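Local structure of pyruvate kinase (Toxoplasma gondii, 3GG8) at residues C[438-443]-C[457-462]; C[145-150]-C[199-204]; C[335-340]-C[369-374]. The protein catalyses the last step of glycolysis, transferring the phosphoryl group of phosphoenolpyruvate to ADP to give pyruvate and ATP. All coordinates share one frame; numbering follows the deposited sequence. Where two conformers were deposited one is given.

Contact 1: residues C[438-443]-C[457-462]; sequences LSASES and MQVPSF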
ATOM      1  N   LEU C 438      22.534 -13.354 -21.724  1.00 34.75           N
ATOM      2  CA  LEU C 438      23.224 -13.569 -23.014  1.00 34.68           C
ATOM      3  C   LEU C 438      24.325 -12.542 -23.178  1.00 34.98           C
ATOM      4  O   LEU C 438      24.091 -11.340 -23.005  1.00 35.76           O
ATOM      5  CB  LEU C 438      22.246 -13.477 -24.181  1.00 34.90           C
ATOM      6  CG  LEU C 438      20.997 -14.374 -24.126  1.00 36.12           C
ATOM      7  CD1 LEU C 438      19.953 -13.893 -25.122  1.00 36.02           C
ATOM      8  CD2 LEU C 438      21.347 -15.841 -24.378  1.00 37.32           C
ATOM      9  N   SER C 439      25.529 -13.010 -23.500  1.00 34.23           N
ATOM     10  CA  SER C 439      26.695 -12.143 -23.501  1.00 34.00           C
ATOM     11  C   SER C 439      27.765 -12.647 -24.469  1.00 33.37           C
ATOM     12  O   SER C 439      27.940 -13.847 -24.654  1.00 33.71           O
ATOM     13  CB  SER C 439      27.262 -12.037 -22.081  1.00 33.83           C
ATOM     14  OG  SER C 439      28.196 -10.982 -21.963  1.00 34.41           O
ATOM     15  N   ALA C 440      28.485 -11.730 -25.093  1.00 32.61           N
ATOM     16  CA  ALA C 440      29.583 -12.147 -25.954  1.00 32.21           C
ATOM     17  C   ALA C 440      30.869 -12.210 -25.144  1.00 32.07           C
ATOM     18  O   ALA C 440      31.863 -12.771 -25.589  1.00 32.06           O
ATOM     19  CB  ALA C 440      29.718 -11.211 -27.153  1.00 31.96           C
ATOM     20  N   SER C 441      30.830 -11.649 -23.939  1.00 32.10           N
ATOM     21  CA  SER C 441      32.018 -11.527 -23.108  1.00 32.68           C
ATOM     22  C   SER C 441      32.194 -12.719 -22.167  1.00 32.95           C
ATOM     23  O   SER C 441      31.359 -12.973 -21.303  1.00 32.56           O
ATOM     24  CB  SER C 441      32.005 -10.213 -22.337  1.00 32.12           C
ATOM     25  OG  SER C 441      32.647 -10.380 -21.095  1.00 32.98           O
ATOM     26  N   GLU C 442      33.290 -13.447 -22.365  1.00 33.47           N
ATOM     27  CA  GLU C 442      33.605 -14.641 -21.578  1.00 34.35           C
ATOM     28  C   GLU C 442      33.742 -14.385 -20.068  1.00 34.16           C
ATOM     29  O   GLU C 442      33.213 -15.158 -19.252  1.00 34.35           O
ATOM     30  CB  GLU C 442      34.883 -15.295 -22.119  1.00 34.86           C
ATOM     31  CG  GLU C 442      34.972 -16.789 -21.826  1.00 37.67           C
ATOM     32  CD  GLU C 442      35.904 -17.520 -22.771  1.00 40.77           C
ATOM     33  OE1 GLU C 442      36.907 -18.061 -22.259  1.00 43.80           O
ATOM     34  OE2 GLU C 442      35.654 -17.552 -24.010  1.00 39.93           O
ATOM     35  N   SER C 443      34.434 -13.308 -19.692  1.00 33.66           N
ATOM     36  CA  SER C 443      34.604 -12.997 -18.283  1.00 33.89           C
ATOM     37  C   SER C 443      33.275 -12.597 -17.626  1.00 33.80           C
ATOM     38  O   SER C 443      32.996 -13.011 -16.497  1.00 33.65           O
ATOM     39  CB  SER C 443      35.719 -11.972 -18.051  1.00 33.91           C
ATOM     40  OG  SER C 443      35.429 -10.758 -18.698  1.00 35.33           O
ATOM     41  N   MET C 457      24.264 -18.039 -21.187  1.00 38.17           N
ATOM     42  CA  MET C 457      24.577 -18.564 -22.519  1.00 38.43           C
ATOM     43  C   MET C 457      25.516 -17.578 -23.233  1.00 38.87           C
ATOM     44  O   MET C 457      25.115 -16.446 -23.537  1.00 38.66           O
ATOM     45  CB  MET C 457      23.293 -18.800 -23.335  1.00 38.00           C
ATOM     46  CG  MET C 457      23.475 -19.444 -24.703  0.50 38.02           C
ATOM     47  SD  MET C 457      21.913 -19.610 -25.620  0.50 38.81           S
ATOM     48  CE  MET C 457      22.533 -20.118 -27.217  0.50 38.04           C
ATOM     49  N   GLN C 458      26.755 -18.006 -23.503  1.00 39.33           N
ATOM     50  CA  GLN C 458      27.674 -17.189 -24.303  1.00 39.67           C
ATOM     51  C   GLN C 458      27.220 -17.117 -25.753  1.00 39.53           C
ATOM     52  O   GLN C 458      26.717 -18.086 -26.317  1.00 39.95           O
ATOM     53  CB  GLN C 458      29.136 -17.648 -24.211  1.00 39.62           C
ATOM     54  CG  GLN C 458      30.119 -16.592 -24.771  1.00 40.54           C
ATOM     55  CD  GLN C 458      31.592 -16.957 -24.655  1.00 40.54           C
ATOM     56  OE1 GLN C 458      32.029 -17.524 -23.657  1.00 42.43           O
ATOM     57  NE2 GLN C 458      32.374 -16.591 -25.670  1.00 40.66           N
ATOM     58  N   VAL C 459      27.420 -15.956 -26.354  1.00 39.47           N
ATOM     59  CA  VAL C 459      26.887 -15.657 -27.667  1.00 39.13           C
ATOM     60  C   VAL C 459      28.039 -15.035 -28.489  1.00 39.15           C
ATOM     61  O   VAL C 459      28.955 -14.451 -27.905  1.00 39.11           O
ATOM     62  CB  VAL C 459      25.619 -14.763 -27.458  1.00 39.32           C
ATOM     63  CG1 VAL C 459      25.855 -13.299 -27.827  1.00 39.63           C
ATOM     64  CG2 VAL C 459      24.419 -15.356 -28.136  1.00 38.40           C
ATOM     65  N   PRO C 460      28.064 -15.225 -29.829  1.00 39.27           N
ATOM     66  CA  PRO C 460      29.190 -14.620 -30.572  1.00 39.05           C
ATOM     67  C   PRO C 460      29.233 -13.082 -30.551  1.00 38.92           C
ATOM     68  O   PRO C 460      28.233 -12.430 -30.236  1.00 38.58           O
ATOM     69  CB  PRO C 460      28.998 -15.137 -32.012  1.00 39.31           C
ATOM     70  CG  PRO C 460      28.027 -16.260 -31.912  1.00 39.58           C
ATOM     71  CD  PRO C 460      27.166 -15.983 -30.718  1.00 39.24           C
ATOM     72  N   SER C 461      30.395 -12.519 -30.887  1.00 39.05           N
ATOM     73  CA  SER C 461      30.587 -11.070 -30.911  1.00 39.31           C
ATOM     74  C   SER C 461      29.844 -10.398 -32.067  1.00 39.59           C
ATOM     75  O   SER C 461      29.498 -11.049 -33.060  1.00 39.64           O
ATOM     76  CB  SER C 461      32.086 -10.728 -30.986  1.00 39.26           C
ATOM     77  OG  SER C 461      32.709 -10.803 -29.707  1.00 39.61           O
ATOM     78  N   PHE C 462      29.608  -9.092 -31.919  1.00 39.93           N
ATOM     79  CA  PHE C 462      29.081  -8.208 -32.985  1.00 40.12           C
ATOM     80  C   PHE C 462      27.717  -8.640 -33.526  1.00 40.15           C
ATOM     81  O   PHE C 462      27.407  -8.464 -34.718  1.00 40.02           O
ATOM     82  CB  PHE C 462      30.099  -8.037 -34.135  1.00 40.21           C
ATOM     83  CG  PHE C 462      31.522  -7.916 -33.673  1.00 40.21           C
ATOM     84  CD1 PHE C 462      31.902  -6.905 -32.793  1.00 40.39           C
ATOM     85  CD2 PHE C 462      32.487  -8.814 -34.122  1.00 40.97           C
ATOM     86  CE1 PHE C 462      33.220  -6.790 -32.362  1.00 41.38           C
ATOM     87  CE2 PHE C 462      33.817  -8.711 -33.705  1.00 41.41           C
ATOM     88  CZ  PHE C 462      34.185  -7.694 -32.818  1.00 41.41           C
TER
HETATM   89  O   HOH W   1      32.031 -14.447 -27.753  1.00 42.03           O

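Contact 2: residues C[145-150]-C[199-204]; sequences YGALPQ and KVQLPV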
ATOM      1  N   TYR C 145      52.023 -13.104  16.902  1.00 33.95           N
ATOM      2  CA  TYR C 145      51.635 -11.727  16.653  1.00 33.83           C
ATOM      3  C   TYR C 145      52.374 -10.782  17.596  1.00 33.72           C
ATOM      4  O   TYR C 145      52.014 -10.640  18.764  1.00 34.01           O
ATOM      5  CB  TYR C 145      50.113 -11.616  16.776  1.00 33.63           C
ATOM      6  CG  TYR C 145      49.529 -10.231  16.620  1.00 33.67           C
ATOM      7  CD1 TYR C 145      48.521  -9.789  17.483  1.00 34.15           C
ATOM      8  CD2 TYR C 145      49.957  -9.366  15.600  1.00 34.20           C
ATOM      9  CE1 TYR C 145      47.966  -8.512  17.352  1.00 34.67           C
ATOM     10  CE2 TYR C 145      49.410  -8.083  15.465  1.00 33.86           C
ATOM     11  CZ  TYR C 145      48.420  -7.668  16.349  1.00 34.25           C
ATOM     12  OH  TYR C 145      47.866  -6.426  16.230  1.00 33.89           O
ATOM     13  N   GLY C 146      53.411 -10.140  17.064  1.00 34.00           N
ATOM     14  CA  GLY C 146      54.356  -9.345  17.859  1.00 34.10           C
ATOM     15  C   GLY C 146      53.769  -8.119  18.536  1.00 34.22           C
ATOM     16  O   GLY C 146      54.272  -7.681  19.571  1.00 34.31           O
ATOM     17  N   ALA C 147      52.713  -7.571  17.938  1.00 34.12           N
ATOM     18  CA  ALA C 147      52.013  -6.402  18.457  1.00 34.15           C
ATOM     19  C   ALA C 147      50.839  -6.758  19.378  1.00 33.93           C
ATOM     20  O   ALA C 147      50.048  -5.891  19.714  1.00 34.34           O
ATOM     21  CB  ALA C 147      51.521  -5.528  17.300  1.00 34.18           C
ATOM     22  N   LEU C 148      50.719  -8.018  19.789  1.00 33.34           N
ATOM     23  CA  LEU C 148      49.667  -8.398  20.757  1.00 33.13           C
ATOM     24  C   LEU C 148      49.534  -7.468  21.990  1.00 33.14           C
ATOM     25  O   LEU C 148      48.419  -7.018  22.317  1.00 32.93           O
ATOM     26  CB  LEU C 148      49.809  -9.868  21.194  1.00 32.77           C
ATOM     27  CG  LEU C 148      48.796 -10.420  22.201  1.00 33.26           C
ATOM     28  CD1 LEU C 148      47.375 -10.438  21.613  1.00 32.53           C
ATOM     29  CD2 LEU C 148      49.210 -11.793  22.716  1.00 33.05           C
ATOM     30  N   PRO C 149      50.650  -7.187  22.688  1.00 33.54           N
ATOM     31  CA  PRO C 149      50.511  -6.408  23.930  1.00 33.76           C
ATOM     32  C   PRO C 149      50.115  -4.951  23.691  1.00 34.48           C
ATOM     33  O   PRO C 149      49.659  -4.270  24.617  1.00 34.58           O
ATOM     34  CB  PRO C 149      51.910  -6.485  24.560  1.00 34.00           C
ATOM     35  CG  PRO C 149      52.641  -7.555  23.811  1.00 33.60           C
ATOM     36  CD  PRO C 149      52.058  -7.545  22.432  1.00 33.58           C
ATOM     37  N   GLN C 150      50.279  -4.495  22.451  1.00 35.05           N
ATOM     38  CA  GLN C 150      49.891  -3.151  22.030  1.00 35.50           C
ATOM     39  C   GLN C 150      48.566  -3.143  21.236  1.00 35.93           C
ATOM     40  O   GLN C 150      48.215  -2.147  20.606  1.00 36.63           O
ATOM     41  CB  GLN C 150      51.019  -2.530  21.194  1.00 35.56           C
ATOM     42  CG  GLN C 150      52.303  -2.177  21.997  1.00 35.55           C
ATOM     43  CD  GLN C 150      53.248  -3.364  22.179  1.00 34.87           C
ATOM     44  OE1 GLN C 150      53.532  -4.097  21.233  1.00 33.59           O
ATOM     45  NE2 GLN C 150      53.752  -3.542  23.402  1.00 34.67           N
ATOM     46  N   LYS C 199      41.399  -4.858  16.388  1.00 35.02           N
ATOM     47  CA  LYS C 199      41.964  -4.825  15.044  1.00 35.66           C
ATOM     48  C   LYS C 199      43.328  -5.545  14.995  1.00 35.45           C
ATOM     49  O   LYS C 199      44.195  -5.308  15.831  1.00 35.68           O
ATOM     50  CB  LYS C 199      42.061  -3.368  14.550  1.00 35.61           C
ATOM     51  CG  LYS C 199      43.008  -3.164  13.375  1.00 38.05           C
ATOM     52  CD  LYS C 199      42.603  -2.014  12.455  1.00 40.51           C
ATOM     53  CE  LYS C 199      43.154  -2.266  11.049  1.00 42.81           C
ATOM     54  NZ  LYS C 199      42.491  -1.451   9.980  1.00 44.56           N
ATOM     55  N   VAL C 200      43.509  -6.430  14.024  1.00 35.69           N
ATOM     56  CA  VAL C 200      44.777  -7.147  13.875  1.00 35.85           C
ATOM     57  C   VAL C 200      45.728  -6.320  13.012  1.00 36.35           C
ATOM     58  O   VAL C 200      45.414  -6.020  11.865  1.00 36.71           O
ATOM     59  CB  VAL C 200      44.588  -8.573  13.305  1.00 35.72           C
ATOM     60  CG1 VAL C 200      45.927  -9.284  13.172  1.00 34.64           C
ATOM     61  CG2 VAL C 200      43.641  -9.385  14.204  1.00 36.09           C
ATOM     62  N   GLN C 201      46.874  -5.945  13.580  1.00 36.70           N
ATOM     63  CA  GLN C 201      47.827  -5.053  12.916  1.00 37.79           C
ATOM     64  C   GLN C 201      48.762  -5.814  11.988  1.00 37.58           C
ATOM     65  O   GLN C 201      49.987  -5.658  12.042  1.00 38.12           O
ATOM     66  CB  GLN C 201      48.643  -4.251  13.938  1.00 37.57           C
ATOM     67  CG  GLN C 201      47.839  -3.265  14.783  1.00 39.28           C
ATOM     68  CD  GLN C 201      48.681  -2.621  15.889  1.00 40.13           C
ATOM     69  OE1 GLN C 201      49.840  -2.223  15.667  1.00 44.24           O
ATOM     70  NE2 GLN C 201      48.101  -2.509  17.084  1.00 41.80           N
ATOM     71  N   LEU C 202      48.167  -6.616  11.118  1.00 37.66           N
ATOM     72  CA  LEU C 202      48.892  -7.391  10.121  1.00 37.52           C
ATOM     73  C   LEU C 202      48.299  -7.091   8.755  1.00 37.62           C
ATOM     74  O   LEU C 202      47.081  -6.889   8.642  1.00 37.27           O
ATOM     75  CB  LEU C 202      48.762  -8.892  10.419  1.00 37.55           C
ATOM     76  CG  LEU C 202      49.345  -9.405  11.736  1.00 37.27           C
ATOM     77  CD1 LEU C 202      49.069 -10.877  11.864  1.00 37.50           C
ATOM     78  CD2 LEU C 202      50.853  -9.105  11.850  1.00 36.43           C
ATOM     79  N   PRO C 203      49.154  -7.037   7.718  1.00 37.61           N
ATOM     80  CA  PRO C 203      48.704  -6.822   6.350  1.00 37.15           C
ATOM     81  C   PRO C 203      47.713  -7.889   5.907  1.00 36.74           C
ATOM     82  O   PRO C 203      47.965  -9.084   6.057  1.00 37.37           O
ATOM     83  CB  PRO C 203      50.005  -6.906   5.524  1.00 37.31           C
ATOM     84  CG  PRO C 203      51.011  -7.545   6.392  1.00 37.06           C
ATOM     85  CD  PRO C 203      50.628  -7.147   7.793  1.00 38.32           C
ATOM     86  N   VAL C 204      46.581  -7.434   5.391  1.00 35.92           N
ATOM     87  CA  VAL C 204      45.542  -8.292   4.875  1.00 35.00           C
ATOM     88  C   VAL C 204      46.043  -9.014   3.630  1.00 34.71           C
ATOM     89  O   VAL C 204      45.810 -10.203   3.470  1.00 34.85           O
ATOM     90  CB  VAL C 204      44.218  -7.503   4.656  1.00 35.29           C
ATOM     91  CG1 VAL C 204      43.212  -8.309   3.808  1.00 34.83           C
ATOM     92  CG2 VAL C 204      43.588  -7.156   6.018  1.00 34.19           C
TER

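Contact 3: residues C[335-340]-C[369-374]; sequences NAVLDG and EAETCV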
ATOM      1  N   ASN C 335      17.900 -21.268   5.617  1.00 34.28           N
ATOM      2  CA  ASN C 335      17.720 -19.918   6.113  0.50 34.25           C
ATOM      3  C   ASN C 335      18.629 -18.895   5.424  1.00 34.36           C
ATOM      4  O   ASN C 335      18.210 -17.768   5.240  1.00 35.46           O
ATOM      5  CB  ASN C 335      17.725 -19.855   7.645  0.50 33.84           C
ATOM      6  CG  ASN C 335      16.357 -20.226   8.244  0.50 34.09           C
ATOM      7  OD1 ASN C 335      15.386 -19.464   8.140  0.50 32.48           O
ATOM      8  ND2 ASN C 335      16.275 -21.409   8.850  0.50 33.37           N
ATOM      9  N   ALA C 336      19.832 -19.284   5.010  1.00 34.45           N
ATOM     10  CA  ALA C 336      20.711 -18.377   4.258  1.00 34.51           C
ATOM     11  C   ALA C 336      20.060 -17.996   2.926  1.00 34.84           C
ATOM     12  O   ALA C 336      20.072 -16.821   2.546  1.00 34.46           O
ATOM     13  CB  ALA C 336      22.089 -19.002   4.015  1.00 34.04           C
ATOM     14  N   VAL C 337      19.490 -18.997   2.238  1.00 34.70           N
ATOM     15  CA  VAL C 337      18.707 -18.783   1.008  1.00 34.14           C
ATOM     16  C   VAL C 337      17.538 -17.821   1.269  1.00 34.82           C
ATOM     17  O   VAL C 337      17.308 -16.882   0.501  1.00 33.47           O
ATOM     18  CB  VAL C 337      18.215 -20.126   0.386  1.00 34.11           C
ATOM     19  CG1 VAL C 337      17.285 -19.886  -0.798  1.00 33.20           C
ATOM     20  CG2 VAL C 337      19.408 -20.995  -0.037  1.00 32.93           C
ATOM     21  N   LEU C 338      16.832 -18.040   2.382  1.00 35.70           N
ATOM     22  CA  LEU C 338      15.687 -17.214   2.730  1.00 36.91           C
ATOM     23  C   LEU C 338      16.079 -15.821   3.200  1.00 37.42           C
ATOM     24  O   LEU C 338      15.293 -14.890   3.088  1.00 38.16           O
ATOM     25  CB  LEU C 338      14.801 -17.906   3.769  1.00 37.22           C
ATOM     26  CG  LEU C 338      13.991 -19.062   3.186  1.00 37.38           C
ATOM     27  CD1 LEU C 338      13.519 -19.955   4.300  1.00 37.68           C
ATOM     28  CD2 LEU C 338      12.831 -18.530   2.365  1.00 37.65           C
ATOM     29  N   ASP C 339      17.282 -15.695   3.747  1.00 37.79           N
ATOM     30  CA  ASP C 339      17.863 -14.406   4.101  1.00 37.66           C
ATOM     31  C   ASP C 339      18.100 -13.607   2.813  1.00 37.42           C
ATOM     32  O   ASP C 339      18.088 -12.378   2.833  1.00 37.24           O
ATOM     33  CB  ASP C 339      19.223 -14.599   4.794  1.00 37.69           C
ATOM     34  CG  ASP C 339      19.112 -14.839   6.300  1.00 38.87           C
ATOM     35  OD1 ASP C 339      17.972 -14.977   6.823  1.00 36.48           O
ATOM     36  OD2 ASP C 339      20.195 -14.879   6.948  1.00 36.86           O
ATOM     37  N   GLY C 340      18.360 -14.324   1.716  1.00 36.86           N
ATOM     38  CA  GLY C 340      18.517 -13.716   0.397  1.00 35.97           C
ATOM     39  C   GLY C 340      19.853 -13.960  -0.274  1.00 35.56           C
ATOM     40  O   GLY C 340      20.229 -13.232  -1.186  1.00 36.09           O
ATOM     41  N   GLU C 369      14.213 -26.510  -1.896  1.00 29.82           N
ATOM     42  CA  GLU C 369      13.111 -26.516  -0.908  1.00 30.14           C
ATOM     43  C   GLU C 369      12.921 -25.172  -0.228  1.00 30.27           C
ATOM     44  O   GLU C 369      11.799 -24.800   0.099  1.00 30.18           O
ATOM     45  CB  GLU C 369      13.338 -27.566   0.171  1.00 29.99           C
ATOM     46  CG  GLU C 369      13.446 -28.965  -0.342  1.00 30.93           C
ATOM     47  CD  GLU C 369      12.104 -29.592  -0.691  1.00 32.30           C
ATOM     48  OE1 GLU C 369      11.044 -28.933  -0.606  1.00 32.83           O
ATOM     49  OE2 GLU C 369      12.118 -30.778  -1.049  1.00 33.02           O
ATOM     50  N   ALA C 370      14.027 -24.465   0.016  1.00 30.94           N
ATOM     51  CA  ALA C 370      13.986 -23.138   0.636  1.00 31.38           C
ATOM     52  C   ALA C 370      13.338 -22.162  -0.319  1.00 31.66           C
ATOM     53  O   ALA C 370      12.547 -21.326   0.080  1.00 31.94           O
ATOM     54  CB  ALA C 370      15.396 -22.660   1.004  1.00 31.68           C
ATOM     55  N   GLU C 371      13.683 -22.281  -1.593  1.00 32.56           N
ATOM     56  CA  GLU C 371      13.135 -21.431  -2.637  1.00 33.11           C
ATOM     57  C   GLU C 371      11.629 -21.652  -2.816  1.00 33.78           C
ATOM     58  O   GLU C 371      10.922 -20.771  -3.297  1.00 33.98           O
ATOM     59  CB  GLU C 371      13.913 -21.637  -3.933  1.00 32.75           C
ATOM     60  CG  GLU C 371      15.275 -20.947  -3.904  1.00 32.25           C
ATOM     61  CD  GLU C 371      16.252 -21.502  -4.914  1.00 31.97           C
ATOM     62  OE1 GLU C 371      17.477 -21.291  -4.742  1.00 32.09           O
ATOM     63  OE2 GLU C 371      15.796 -22.141  -5.880  1.00 32.05           O
ATOM     64  N   THR C 372      11.153 -22.827  -2.410  1.00 34.91           N
ATOM     65  CA  THR C 372       9.711 -23.112  -2.216  1.00 35.97           C
ATOM     66  C   THR C 372       9.039 -22.087  -1.293  1.00 36.68           C
ATOM     67  O   THR C 372       7.887 -21.711  -1.503  1.00 36.69           O
ATOM     68  CB  THR C 372       9.534 -24.552  -1.655  1.00 35.74           C
ATOM     69  OG1 THR C 372       9.299 -25.458  -2.735  1.00 36.65           O
ATOM     70  CG2 THR C 372       8.420 -24.666  -0.643  1.00 36.72           C
ATOM     71  N   CYS C 373       9.772 -21.635  -0.276  1.00 37.92           N
ATOM     72  CA  CYS C 373       9.251 -20.696   0.723  1.00 39.01           C
ATOM     73  C   CYS C 373       9.199 -19.244   0.266  1.00 39.36           C
ATOM     74  O   CYS C 373       8.514 -18.429   0.887  1.00 39.33           O
ATOM     75  CB  CYS C 373      10.110 -20.753   1.982  1.00 39.16           C
ATOM     76  SG  CYS C 373       9.606 -21.960   3.142  1.00 41.01           S
ATOM     77  N   VAL C 374       9.944 -18.910  -0.787  1.00 39.67           N
ATOM     78  CA  VAL C 374      10.115 -17.510  -1.185  1.00 40.06           C
ATOM     79  C   VAL C 374       8.826 -16.881  -1.742  1.00 40.37           C
ATOM     80  O   VAL C 374       8.174 -17.434  -2.641  1.00 40.22           O
ATOM     81  CB  VAL C 374      11.319 -17.332  -2.162  1.00 40.16           C
ATOM     82  CG1 VAL C 374      11.415 -15.899  -2.646  1.00 40.63           C
ATOM     83  CG2 VAL C 374      12.629 -17.739  -1.483  1.00 39.31           C
TER

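Contact 1: residues C[438-443]-C[457-462]
Leu438 pairs with Met457 and Ser439 with Gln458 in parallel register, each with CA atoms 5.2 Å apart, where strands 435-439 and 454-458 of a beta-alpha-beta unit in the alpha/beta domain run out at their C-terminal ends. The backbone grip tightens toward those ends: Ser439 N to Met457 O is a weak bond, whereas Val459 N reaches Ser439 O at 2.8 Å. One residue further, Ala440 CA lies 3.1 Å from Val459 O, in a CA-H...O contact.

On one face of the sheet Leu438 and Met457 lie side by side and point the same way, Leu438 CD2 meeting Met457 CB at 3.7 Å; helix 465-478 packs on both through Val468, Ala472, Asn471 and Val475. On the other face Ser439 OG is hydrogen-bonded to Thr417 O. Gln458 has CG anti to its backbone N (chi1 -166°) and an extended chain, which carries its amide out beside Glu442. OE1 of Gln458 comes to 3.5 Å from Glu442 CG, and the amide and carboxylate planes stand 39° apart. That same OE1 accepts a hydrogen bond from Arg95, a positive charge that probably polarises the amide.

Past the paired residues a water completes the join between the diverging chains. It donates to Ala440 O at 2.7 Å and to Val459 O, and accepts from Gln458 NE2 at 3.0 Å.

Contact 2: residues C[145-150]-C[199-204]
Tyr145 reaches across to the 199-204 loop and receives a hydrogen bond on its hydroxyl, from Gln201 N to Tyr145 OH at 2.9 Å with an N-H...O angle of 161°. This nearly straight bond is the one direct hydrogen bond between the two segments. It draws on the NH of the central residue of an inverse gamma turn, whose weak closing bond runs from Leu202 N to Val200 O. Ser151 OG is also hydrogen-bonded to the Tyr145 hydroxyl, so two partners hold the end of the ring. CG anti to the backbone N (chi1 177°) lays the ring along its own turn, with the hydroxyl end directed at Gln201.

Van der Waals contacts flank the ring on both faces. Val200 CG1 sits over one face, offset toward the rim, 4.3 Å from Tyr145 CE2. On the opposite face lies the backbone of its own type I turn, with Leu148 N 3.6 Å above the ring plane; the turn is closed by the bond from Leu148 N to Tyr145 O. Leu202 approaches obliquely, its CD2 3.9 Å from Tyr145 CD2.

Gln201 adds further van der Waals contacts. Its chain passes the phenol, Gln201 CB lying 3.3 Å from Tyr145 OH, and its amide plane stands at 86° to the ring. Beyond the hydroxyl, Gln201 OE1 is 4.1 Å from Ala147 CB.

Segment 145-150 follows strand 140-142, an outermost strand of the mixed sheet of the small B domain, while segment 199-204 runs from strand 193-194 toward helix 207-217 of the barrel. Tyr145 thus ties a B-domain loop to the chain returning to the barrel, and Val200 O is in turn hydrogen-bonded to Gln231 NE2, in the connection between barrel strand 224-227 and helix 233-243.

Contact 3: residues C[335-340]-C[369-374]
Val337 and Leu338, near the C-terminal end of helix 327-339, meet segment 369-374, on the C-terminal part of helix 356-371 and the residues that follow. Apolar contacts account for the join. Ala370 and Val337 have the nearest pair of CA atoms, 6.4 Å apart, a closeness that the small Ala370 methyl permits: its CB lies 3.8 Å from Val337 CG1. That branch is anti to the backbone N (chi1 174°) and also meets Glu371 CG. Leu338 reaches out with CD2, 3.5 Å from Cys373 CB and 3.9 Å from Val374 CG2. The same methyl also lies against Ala370 O at 3.6 Å, a carbonyl already bonded to Cys373 N.

Glu371 contributes its aliphatic part: it crosses Val337 at about a right angle and lays CG 3.8 Å from Val337 CG1, while its carboxylate is taken up by Thr38 OG1 and Arg37 N. A second subunit also approaches, its Lys296 packing on Leu338 and its Leu293 on Cys373.

Helix 327-339 ends in a Schellman motif with Gly340, at phi 121°, as its C-prime residue. The two helices flank strand 343-346 in sequence, the last of eight parallel strands, as successive outer helices of a TIM barrel do, the catalytic-domain fold of pyruvate kinases.

From the N terminus, the chain passes through the first barrel strands and enters the B domain, where contact 2 closes a loop of 48 intervening residues, about half of them in strands and none in helices. After the barrel resumes, contact 3 closes a shorter loop of 28 residues holding strand 343-346, the last of the barrel, and joins two of the outer helices. Contact 1 then closes 13 residues in the alpha/beta domain, between adjacent strands of its sheet. The three follow in series, neither nested nor crossed. Contact 2 lies opposite both others across the chain's centre, with centres about 46 Å from contact 1 and 39 Å from contact 3.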